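Local coordinates for beta-glucuronidase (Dictyoglomus thermophilum, PDB 6XXW), which probably hydrolyses beta-D-glucuronides, releasing glucuronic acid, as a retaining glycosidase of the glycosyl hydrolase 2 family, at residues S27-V32 with N272-R277; K324-L329 with F350-Y355; T450-T455 with Y494-K499. All blocks are in the same frame, centred on the assembly; numbering follows the deposited sequence.

Contact 1 of 3, residues S27-V32 with N272-R277; sequences SETREV and NFDIYR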
loop_
_atom_site.group_PDB
_atom_site.type_symbol
_atom_site.label_atom_id
_atom_site.label_comp_id
_atom_site.label_asym_id
_atom_site.label_seq_id
_atom_site.Cartn_x
_atom_site.Cartn_y
_atom_site.Cartn_z
ATOM N N SER A 27 34.461 12.928 -32.166
ATOM C CA SER A 27 35.640 13.776 -32.075
ATOM C C SER A 27 35.775 14.561 -33.377
ATOM O O SER A 27 34.921 14.481 -34.267
ATOM C CB SER A 27 36.902 12.947 -31.801
ATOM O OG SER A 27 37.327 12.292 -32.988
ATOM N N GLU A 28 36.870 15.321 -33.479
ATOM C CA GLU A 28 37.230 15.967 -34.736
ATOM C C GLU A 28 37.269 14.986 -35.901
ATOM O O GLU A 28 37.162 15.403 -37.059
ATOM C CB GLU A 28 38.602 16.649 -34.596
ATOM C CG GLU A 28 38.659 17.749 -33.544
ATOM C CD GLU A 28 39.023 17.252 -32.151
ATOM O OE1 GLU A 28 38.709 16.088 -31.821
ATOM O OE2 GLU A 28 39.622 18.031 -31.379
ATOM N N THR A 29 37.445 13.696 -35.633
ATOM C CA THR A 29 37.651 12.726 -36.695
ATOM C C THR A 29 36.618 11.606 -36.709
ATOM O O THR A 29 36.739 10.683 -37.527
ATOM C CB THR A 29 39.063 12.136 -36.582
ATOM O OG1 THR A 29 39.154 11.321 -35.406
ATOM C CG2 THR A 29 40.079 13.265 -36.462
ATOM N N ARG A 30 35.606 11.656 -35.842
ATOM C CA ARG A 30 34.638 10.568 -35.735
ATOM C C ARG A 30 33.234 11.125 -35.537
ATOM O O ARG A 30 33.027 11.986 -34.683
ATOM C CB ARG A 30 34.987 9.640 -34.570
ATOM C CG ARG A 30 36.395 9.058 -34.627
ATOM C CD ARG A 30 36.634 8.104 -33.486
ATOM N NE ARG A 30 37.860 7.338 -33.692
ATOM C CZ ARG A 30 38.045 6.105 -33.243
ATOM N NH1 ARG A 30 37.080 5.498 -32.557
ATOM N NH2 ARG A 30 39.197 5.497 -33.469
ATOM N N GLU A 31 32.282 10.615 -36.313
ATOM C CA GLU A 31 30.864 10.910 -36.155
ATOM C C GLU A 31 30.166 9.738 -35.484
ATOM O O GLU A 31 30.568 8.583 -35.647
ATOM C CB GLU A 31 30.205 11.185 -37.510
ATOM C CG GLU A 31 30.439 12.580 -38.039
ATOM C CD GLU A 31 29.732 12.814 -39.364
ATOM O OE1 GLU A 31 30.429 13.000 -40.389
ATOM O OE2 GLU A 31 28.479 12.804 -39.375
ATOM N N VAL A 32 29.118 10.042 -34.719
ATOM C CA VAL A 32 28.300 9.033 -34.065
ATOM C C VAL A 32 26.841 9.346 -34.365
ATOM O O VAL A 32 26.403 10.487 -34.191
ATOM C CB VAL A 32 28.540 8.987 -32.540
ATOM C CG1 VAL A 32 27.605 7.970 -31.895
ATOM C CG2 VAL A 32 30.000 8.660 -32.228
ATOM N N ASN A 272 45.896 9.700 -42.921
ATOM C CA ASN A 272 44.900 9.461 -41.887
ATOM C C ASN A 272 45.219 10.259 -40.634
ATOM O O ASN A 272 46.384 10.422 -40.255
ATOM C CB ASN A 272 44.796 7.978 -41.545
ATOM C CG ASN A 272 44.267 7.164 -42.697
ATOM O OD1 ASN A 272 43.061 6.932 -42.810
ATOM N ND2 ASN A 272 45.166 6.746 -43.584
ATOM N N PHE A 273 44.155 10.735 -39.997
ATOM C CA PHE A 273 44.199 11.573 -38.810
ATOM C C PHE A 273 43.053 11.108 -37.929
ATOM O O PHE A 273 41.924 11.000 -38.412
ATOM C CB PHE A 273 44.060 13.045 -39.217
ATOM C CG PHE A 273 43.890 14.008 -38.074
ATOM C CD1 PHE A 273 44.833 14.094 -37.070
ATOM C CD2 PHE A 273 42.808 14.880 -38.050
ATOM C CE1 PHE A 273 44.677 14.998 -36.031
ATOM C CE2 PHE A 273 42.645 15.790 -37.018
ATOM C CZ PHE A 273 43.584 15.850 -36.009
ATOM N N ASP A 274 43.332 10.792 -36.664
ATOM C CA ASP A 274 42.292 10.253 -35.789
ATOM C C ASP A 274 42.536 10.724 -34.363
ATOM O O ASP A 274 43.676 10.737 -33.895
ATOM C CB ASP A 274 42.262 8.712 -35.862
ATOM C CG ASP A 274 41.008 8.095 -35.216
ATOM O OD1 ASP A 274 39.932 8.749 -35.190
ATOM O OD2 ASP A 274 41.102 6.930 -34.756
ATOM N N ILE A 275 41.461 11.096 -33.667
ATOM C CA ILE A 275 41.555 11.524 -32.279
ATOM C C ILE A 275 40.536 10.751 -31.445
ATOM O O ILE A 275 39.362 10.662 -31.815
ATOM C CB ILE A 275 41.334 13.042 -32.129
ATOM C CG1 ILE A 275 42.401 13.816 -32.912
ATOM C CG2 ILE A 275 41.347 13.436 -30.660
ATOM C CD1 ILE A 275 42.218 15.312 -32.860
ATOM N N TYR A 276 40.986 10.199 -30.325
ATOM C CA TYR A 276 40.099 9.579 -29.348
ATOM C C TYR A 276 40.489 10.079 -27.970
ATOM O O TYR A 276 41.681 10.180 -27.657
ATOM C CB TYR A 276 40.172 8.044 -29.396
ATOM C CG TYR A 276 39.052 7.331 -28.636
ATOM C CD1 TYR A 276 37.859 7.005 -29.261
ATOM C CD2 TYR A 276 39.204 6.989 -27.301
ATOM C CE1 TYR A 276 36.833 6.348 -28.566
ATOM C CE2 TYR A 276 38.195 6.338 -26.598
ATOM C CZ TYR A 276 37.012 6.018 -27.243
ATOM O OH TYR A 276 36.003 5.385 -26.561
ATOM N N ARG A 277 39.482 10.380 -27.145
ATOM C CA ARG A 277 39.697 10.912 -25.806
ATOM C C ARG A 277 38.948 10.070 -24.784
ATOM O O ARG A 277 37.848 9.577 -25.062
ATOM C CB ARG A 277 39.225 12.379 -25.689
ATOM C CG ARG A 277 39.908 13.335 -26.636
ATOM C CD ARG A 277 39.447 14.769 -26.404
ATOM N NE ARG A 277 40.208 15.686 -27.237
ATOM C CZ ARG A 277 39.880 16.015 -28.478
ATOM N NH1 ARG A 277 38.784 15.514 -29.034
ATOM N NH2 ARG A 277 40.651 16.855 -29.160
#

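Contact 2 of 3, residues K324-L329 with F350-Y355; sequences KDFNLL and FLADQY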
loop_
_atom_site.group_PDB
_atom_site.type_symbol
_atom_site.label_atom_id
_atom_site.label_comp_id
_atom_site.label_asym_id
_atom_site.label_seq_id
_atom_site.Cartn_x
_atom_site.Cartn_y
_atom_site.Cartn_z
ATOM N N LYS A 324 19.888 9.136 -11.350
ATOM C CA LYS A 324 19.141 9.015 -10.097
ATOM C C LYS A 324 19.796 8.006 -9.154
ATOM O O LYS A 324 19.940 8.262 -7.953
ATOM C CB LYS A 324 17.700 8.605 -10.387
ATOM C CG LYS A 324 16.861 8.446 -9.132
ATOM C CD LYS A 324 16.836 9.744 -8.327
ATOM C CE LYS A 324 15.617 9.793 -7.404
ATOM N NZ LYS A 324 15.444 11.139 -6.763
ATOM N N ASP A 325 20.221 6.859 -9.689
ATOM C CA ASP A 325 20.778 5.813 -8.836
ATOM C C ASP A 325 22.091 6.273 -8.208
ATOM O O ASP A 325 22.348 6.013 -7.028
ATOM C CB ASP A 325 20.997 4.529 -9.646
ATOM C CG ASP A 325 19.708 3.719 -9.865
ATOM O OD1 ASP A 325 18.621 4.129 -9.387
ATOM O OD2 ASP A 325 19.785 2.652 -10.526
ATOM N N PHE A 326 22.937 6.963 -8.982
ATOM C CA PHE A 326 24.195 7.432 -8.416
ATOM C C PHE A 326 23.976 8.540 -7.389
ATOM O O PHE A 326 24.704 8.618 -6.393
ATOM C CB PHE A 326 25.141 7.885 -9.536
ATOM C CG PHE A 326 25.859 6.736 -10.184
ATOM C CD1 PHE A 326 26.984 6.183 -9.592
ATOM C CD2 PHE A 326 25.357 6.148 -11.337
ATOM C CE1 PHE A 326 27.621 5.104 -10.165
ATOM C CE2 PHE A 326 25.990 5.063 -11.911
ATOM C CZ PHE A 326 27.124 4.540 -11.325
ATOM N N ASN A 327 22.991 9.409 -7.605
ATOM C CA ASN A 327 22.701 10.418 -6.586
ATOM C C ASN A 327 22.198 9.769 -5.303
ATOM O O ASN A 327 22.515 10.226 -4.196
ATOM C CB ASN A 327 21.692 11.429 -7.124
ATOM C CG ASN A 327 22.289 12.286 -8.210
ATOM O OD1 ASN A 327 23.504 12.465 -8.254
ATOM N ND2 ASN A 327 21.458 12.787 -9.109
ATOM N N LEU A 328 21.439 8.680 -5.434
ATOM C CA LEU A 328 21.004 7.942 -4.248
ATOM C C LEU A 328 22.177 7.249 -3.565
ATOM O O LEU A 328 22.253 7.220 -2.330
ATOM C CB LEU A 328 19.928 6.924 -4.629
ATOM C CG LEU A 328 18.531 7.472 -4.951
ATOM C CD1 LEU A 328 17.647 6.374 -5.597
ATOM C CD2 LEU A 328 17.880 8.046 -3.704
ATOM N N LEU A 329 23.105 6.690 -4.347
ATOM C CA LEU A 329 24.298 6.084 -3.760
ATOM C C LEU A 329 25.074 7.100 -2.928
ATOM O O LEU A 329 25.524 6.802 -1.812
ATOM C CB LEU A 329 25.188 5.500 -4.867
ATOM C CG LEU A 329 24.749 4.179 -5.527
ATOM C CD1 LEU A 329 25.803 3.727 -6.591
ATOM C CD2 LEU A 329 24.536 3.101 -4.491
ATOM N N PHE A 350 31.113 4.653 -16.779
ATOM C CA PHE A 350 31.566 6.038 -16.922
ATOM C C PHE A 350 31.014 6.903 -15.799
ATOM O O PHE A 350 31.714 7.783 -15.279
ATOM C CB PHE A 350 31.158 6.612 -18.277
ATOM C CG PHE A 350 32.026 6.161 -19.413
ATOM C CD1 PHE A 350 33.312 6.666 -19.568
ATOM C CD2 PHE A 350 31.563 5.221 -20.323
ATOM C CE1 PHE A 350 34.121 6.241 -20.621
ATOM C CE2 PHE A 350 32.368 4.788 -21.368
ATOM C CZ PHE A 350 33.647 5.302 -21.514
ATOM N N LEU A 351 29.758 6.661 -15.403
ATOM C CA LEU A 351 29.189 7.382 -14.271
ATOM C C LEU A 351 29.883 7.002 -12.966
ATOM O O LEU A 351 30.166 7.872 -12.134
ATOM C CB LEU A 351 27.684 7.122 -14.185
ATOM C CG LEU A 351 26.827 7.746 -15.292
ATOM C CD1 LEU A 351 25.362 7.301 -15.154
ATOM C CD2 LEU A 351 26.948 9.263 -15.209
ATOM N N ALA A 352 30.173 5.711 -12.761
ATOM C CA ALA A 352 30.882 5.345 -11.541
ATOM C C ALA A 352 32.249 6.024 -11.486
ATOM O O ALA A 352 32.694 6.446 -10.405
ATOM C CB ALA A 352 31.002 3.831 -11.427
ATOM N N ASP A 353 32.904 6.184 -12.649
ATOM C CA ASP A 353 34.151 6.952 -12.728
ATOM C C ASP A 353 33.943 8.393 -12.263
ATOM O O ASP A 353 34.769 8.947 -11.525
ATOM C CB ASP A 353 34.707 6.969 -14.166
ATOM C CG ASP A 353 35.096 5.578 -14.716
ATOM O OD1 ASP A 353 35.268 4.584 -13.949
ATOM O OD2 ASP A 353 35.256 5.496 -15.967
ATOM N N GLN A 354 32.863 9.031 -12.726
ATOM C CA GLN A 354 32.591 10.430 -12.380
ATOM C C GLN A 354 32.229 10.597 -10.911
ATOM O O GLN A 354 32.613 11.589 -10.277
ATOM C CB GLN A 354 31.464 10.975 -13.255
ATOM C CG GLN A 354 31.822 11.043 -14.745
ATOM C CD GLN A 354 32.682 12.234 -15.057
ATOM O OE1 GLN A 354 32.594 13.260 -14.375
ATOM N NE2 GLN A 354 33.528 12.117 -16.090
ATOM N N TYR A 355 31.456 9.663 -10.364
ATOM C CA TYR A 355 30.952 9.798 -9.007
ATOM C C TYR A 355 31.908 9.242 -7.955
ATOM O O TYR A 355 31.728 9.523 -6.770
ATOM C CB TYR A 355 29.600 9.081 -8.884
ATOM C CG TYR A 355 28.389 9.898 -9.298
ATOM C CD1 TYR A 355 27.647 10.599 -8.349
ATOM C CD2 TYR A 355 27.976 9.951 -10.628
ATOM C CE1 TYR A 355 26.533 11.345 -8.713
ATOM C CE2 TYR A 355 26.855 10.689 -11.008
ATOM C CZ TYR A 355 26.143 11.393 -10.040
ATOM O OH TYR A 355 25.030 12.135 -10.386
#

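Contact 3 of 3, residues T450-T455 with Y494-K499; sequences TKASET and YELYRK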
loop_
_atom_site.group_PDB
_atom_site.type_symbol
_atom_site.label_atom_id
_atom_site.label_comp_id
_atom_site.label_asym_id
_atom_site.label_seq_id
_atom_site.Cartn_x
_atom_site.Cartn_y
_atom_site.Cartn_z
ATOM N N THR A 450 27.678 -21.437 -1.025
ATOM C CA THR A 450 28.158 -22.709 -0.488
ATOM C C THR A 450 28.690 -22.522 0.933
ATOM O O THR A 450 29.111 -21.430 1.324
ATOM C CB THR A 450 29.275 -23.262 -1.405
ATOM O OG1 THR A 450 28.781 -23.412 -2.741
ATOM C CG2 THR A 450 29.813 -24.630 -0.949
ATOM N N LYS A 451 28.662 -23.604 1.708
ATOM C CA LYS A 451 29.294 -23.618 3.020
ATOM C C LYS A 451 30.809 -23.477 2.884
ATOM O O LYS A 451 31.416 -23.965 1.927
ATOM C CB LYS A 451 28.924 -24.910 3.760
ATOM C CG LYS A 451 29.818 -25.252 4.939
ATOM C CD LYS A 451 29.185 -24.868 6.268
ATOM C CE LYS A 451 30.206 -24.982 7.385
ATOM N NZ LYS A 451 31.595 -24.830 6.851
ATOM N N ALA A 452 31.420 -22.786 3.856
ATOM C CA ALA A 452 32.856 -22.503 3.792
ATOM C C ALA A 452 33.689 -23.769 3.601
ATOM O O ALA A 452 34.606 -23.810 2.770
ATOM C CB ALA A 452 33.297 -21.774 5.061
ATOM N N SER A 453 33.377 -24.818 4.364
ATOM C CA SER A 453 34.167 -26.037 4.306
ATOM C C SER A 453 33.868 -26.871 3.071
ATOM O O SER A 453 34.587 -27.845 2.817
ATOM C CB SER A 453 33.931 -26.877 5.567
ATOM O OG SER A 453 32.586 -27.313 5.639
ATOM N N GLU A 454 32.840 -26.522 2.291
ATOM C CA GLU A 454 32.488 -27.330 1.131
ATOM C C GLU A 454 32.951 -26.749 -0.196
ATOM O O GLU A 454 33.109 -27.517 -1.153
ATOM C CB GLU A 454 30.975 -27.558 1.076
ATOM C CG GLU A 454 30.401 -28.077 2.391
ATOM C CD GLU A 454 29.033 -28.714 2.224
ATOM O OE1 GLU A 454 28.181 -28.135 1.512
ATOM O OE2 GLU A 454 28.800 -29.786 2.819
ATOM N N THR A 455 33.169 -25.436 -0.302
ATOM C CA THR A 455 33.534 -24.890 -1.604
ATOM C C THR A 455 34.932 -25.361 -1.999
ATOM O O THR A 455 35.869 -25.317 -1.200
ATOM C CB THR A 455 33.464 -23.357 -1.642
ATOM O OG1 THR A 455 34.088 -22.902 -2.852
ATOM C CG2 THR A 455 34.149 -22.702 -0.429
ATOM N N TYR A 494 37.438 -17.256 7.473
ATOM C CA TYR A 494 38.762 -16.663 7.610
ATOM C C TYR A 494 39.786 -17.697 8.052
ATOM O O TYR A 494 40.936 -17.670 7.597
ATOM C CB TYR A 494 38.757 -15.497 8.593
ATOM C CG TYR A 494 40.099 -14.805 8.574
ATOM C CD1 TYR A 494 40.544 -14.162 7.424
ATOM C CD2 TYR A 494 40.942 -14.839 9.679
ATOM C CE1 TYR A 494 41.785 -13.550 7.377
ATOM C CE2 TYR A 494 42.180 -14.218 9.649
ATOM C CZ TYR A 494 42.595 -13.580 8.492
ATOM O OH TYR A 494 43.822 -12.962 8.445
ATOM N N GLU A 495 39.383 -18.603 8.941
ATOM C CA GLU A 495 40.289 -19.637 9.431
ATOM C C GLU A 495 40.726 -20.570 8.307
ATOM O O GLU A 495 41.876 -21.025 8.284
ATOM C CB GLU A 495 39.604 -20.418 10.556
ATOM C CG GLU A 495 40.339 -21.666 11.044
ATOM C CD GLU A 495 41.761 -21.381 11.525
ATOM O OE1 GLU A 495 42.659 -22.209 11.254
ATOM O OE2 GLU A 495 41.980 -20.336 12.177
ATOM N N LEU A 496 39.828 -20.861 7.362
ATOM C CA LEU A 496 40.179 -21.762 6.271
ATOM C C LEU A 496 41.002 -21.075 5.186
ATOM O O LEU A 496 41.881 -21.705 4.592
ATOM C CB LEU A 496 38.920 -22.364 5.643
ATOM C CG LEU A 496 38.166 -23.353 6.536
ATOM C CD1 LEU A 496 36.816 -23.721 5.925
ATOM C CD2 LEU A 496 39.020 -24.585 6.776
ATOM N N TYR A 497 40.720 -19.805 4.879
ATOM C CA TYR A 497 41.286 -19.191 3.681
ATOM C C TYR A 497 42.171 -17.976 3.930
ATOM O O TYR A 497 42.956 -17.626 3.041
ATOM C CB TYR A 497 40.155 -18.816 2.704
ATOM C CG TYR A 497 39.285 -20.017 2.423
ATOM C CD1 TYR A 497 39.826 -21.164 1.855
ATOM C CD2 TYR A 497 37.937 -20.033 2.774
ATOM C CE1 TYR A 497 39.059 -22.279 1.625
ATOM C CE2 TYR A 497 37.153 -21.144 2.542
ATOM C CZ TYR A 497 37.722 -22.271 1.971
ATOM O OH TYR A 497 36.964 -23.393 1.744
ATOM N N ARG A 498 42.082 -17.338 5.097
ATOM C CA ARG A 498 42.999 -16.254 5.484
ATOM C C ARG A 498 43.033 -15.130 4.450
ATOM O O ARG A 498 44.091 -14.585 4.138
ATOM C CB ARG A 498 44.411 -16.789 5.743
ATOM C CG ARG A 498 44.481 -17.758 6.917
ATOM N N LYS A 499 41.869 -14.775 3.921
ATOM C CA LYS A 499 41.710 -13.730 2.923
ATOM C C LYS A 499 40.735 -12.687 3.451
ATOM O O LYS A 499 39.935 -12.984 4.345
ATOM C CB LYS A 499 41.176 -14.315 1.606
ATOM C CG LYS A 499 42.084 -15.339 0.925
ATOM C CD LYS A 499 41.371 -15.977 -0.260
ATOM C CE LYS A 499 42.074 -17.262 -0.719
ATOM N NZ LYS A 499 43.502 -17.028 -1.049
HETATM O O HOH W 1 37.805 -23.362 -1.249
#

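Contact 1 of 3, residues S27-V32 with N272-R277
The type I beta turn from Ser27 to Arg30 packs against strand 273-280, with Thr29 and Asp274 closest at 5.3 Å between their CA atoms. It joins the lead-in to the first strand of the N-terminal sugar-binding domain to the immunoglobulin-like beta-sandwich domain that follows in this family. Two salt bridges of different build hold it. Arg30 meets Asp274 side-on: NE donates to OD1 and NH2 to OD2, the latter at 2.7 Å, on syn lone pairs with the two flat groups only 6° apart. Asp274 reaches the arginine because its CG lies anti to the backbone N (chi1 -167°). The anti lone pair of the same OD1 receives Thr29 OG1 at 2.7 Å, so one carboxylate oxygen is gripped by two donors. Its other oxygen also accepts from Ile196 N, while Arg30 NH2 donates to Ile196 O, which suits this buried pair of charges. The second bridge is end-on: Arg277 NH1 donates to Glu28 OE1 at 2.8 Å and NH2 to OE2 at 2.7 Å, the planes somewhat turned. Glu264 holds Arg277 NE. Thr29 suits its place twice over, since its methyl CG2 rests 3.5 Å from Phe273 CD2 while its hydroxyl serves the aspartate. Ser27 is equally two-handed: its OG accepts from Thr29 N, an ST turn, and donates to Ile275 O at 2.9 Å, tilted 25° from the carbonyl plane.

Contact 2 of 3, residues K324-L329 with F350-Y355
Phe326 presses its CB over the centre of the Tyr355 ring, 3.5 Å from the centroid, a CH-pi contact. The two rings are nearly parallel, at 25°, yet slid so far apart that they barely overlap. With CG anti to the carbonyl carbon (chi1 -81°), the Phe326 ring reaches helix 346-355, where Leu351 CB covers one face, 3.5 Å from CE2. The small side chain of Ala352 lets the ring come close to the backbone, CE1 lying 3.5 Å from its CA. Beyond the rings, Tyr355 OH donates to Asn327 OD1 at 2.6 Å, from above the carbonyl plane and not on a lone pair. A phenylalanine in place of Tyr355 would probably keep the cover over Phe326 CB but leave Asn327 OD1 without this donor.

Helices 319-332 and 346-355 carry these groups as neighbouring outer helices of the TIM barrel; the axes of their short segments come within 10.8 Å and cross at -33°. Phe337 of the barrel strand 336-338 touches Phe326 from within, and Asn327 ND2 donates to Ile61 O of the second subunit. The contact is thus an apolar core with one polar link at its margin, where the asparagine amide connects the helix pair to the subunit interface.

Contact 3 of 3, residues T450-T455 with Y494-K499
Tyr497 OH donates to the backbone carbonyl of Ala452, and this 2.6 Å bond to Ala452 O is the direct polar link between the loop 450-455 and the end of helix 482-497. The C=O...donor angle is 158° and the hydroxyl is tilted 21° from the carbonyl plane. Tyrosine suits the place because its rigid ring spans the gap between helix and loop while its hydroxyl donates a hydrogen bond to a main-chain oxygen. With CG anti to the carbonyl carbon (chi1 -54°), the ring leaves the helix toward the loop, and CB of its neighbour Leu496 lies over the centre of one ring face.

A water adds a second, looser link: it donates to Thr455 O at 2.8 Å and, weakly, to Tyr497 OH at 3.1 Å.

The apolar contacts are few. Leu496 CD1 reaches Ala452 CB at 4.1 Å and Ser453 CA at 3.9 Å, a light touch of one methyl on the loop, which the small Ala452 lets it approach. Thr455 CG2 lies 3.6 Å from Tyr497 OH, while the threonine hydroxyl is hydrogen-bonded to Glu448.

Within the loop, the backbone N-H groups of Glu454 and Thr455 converge on one carbonyl, that of Lys451.

The contact packs the loop between strands 444-448 and 463-467 of the TIM barrel against the C-terminal end of helix 482-497; Trp493 lies against Ala452 and Thr455, and Ile464 of strand 463-467 touches Tyr497.

Overall arrangement
From the N terminus, contact 1 comes first and closes the longest loop: residues 27-32 return to 272-277 across 239 residues, mostly strands and turns, tying the start of the sugar-binding domain to the middle domain. Contact 2 then closes a short loop inside the TIM barrel domain, joining two successive outer helices that strand 336-338 separates in sequence. Contact 3 follows in the same domain and brings the loop after strand 444-448 to the end of helix 482-497. The three lie in series, none nested or crossing. Contacts 1 and 2 both touch the second subunit, whereas contact 3, its centre about 50 Å from that of contact 1, meets no other chain.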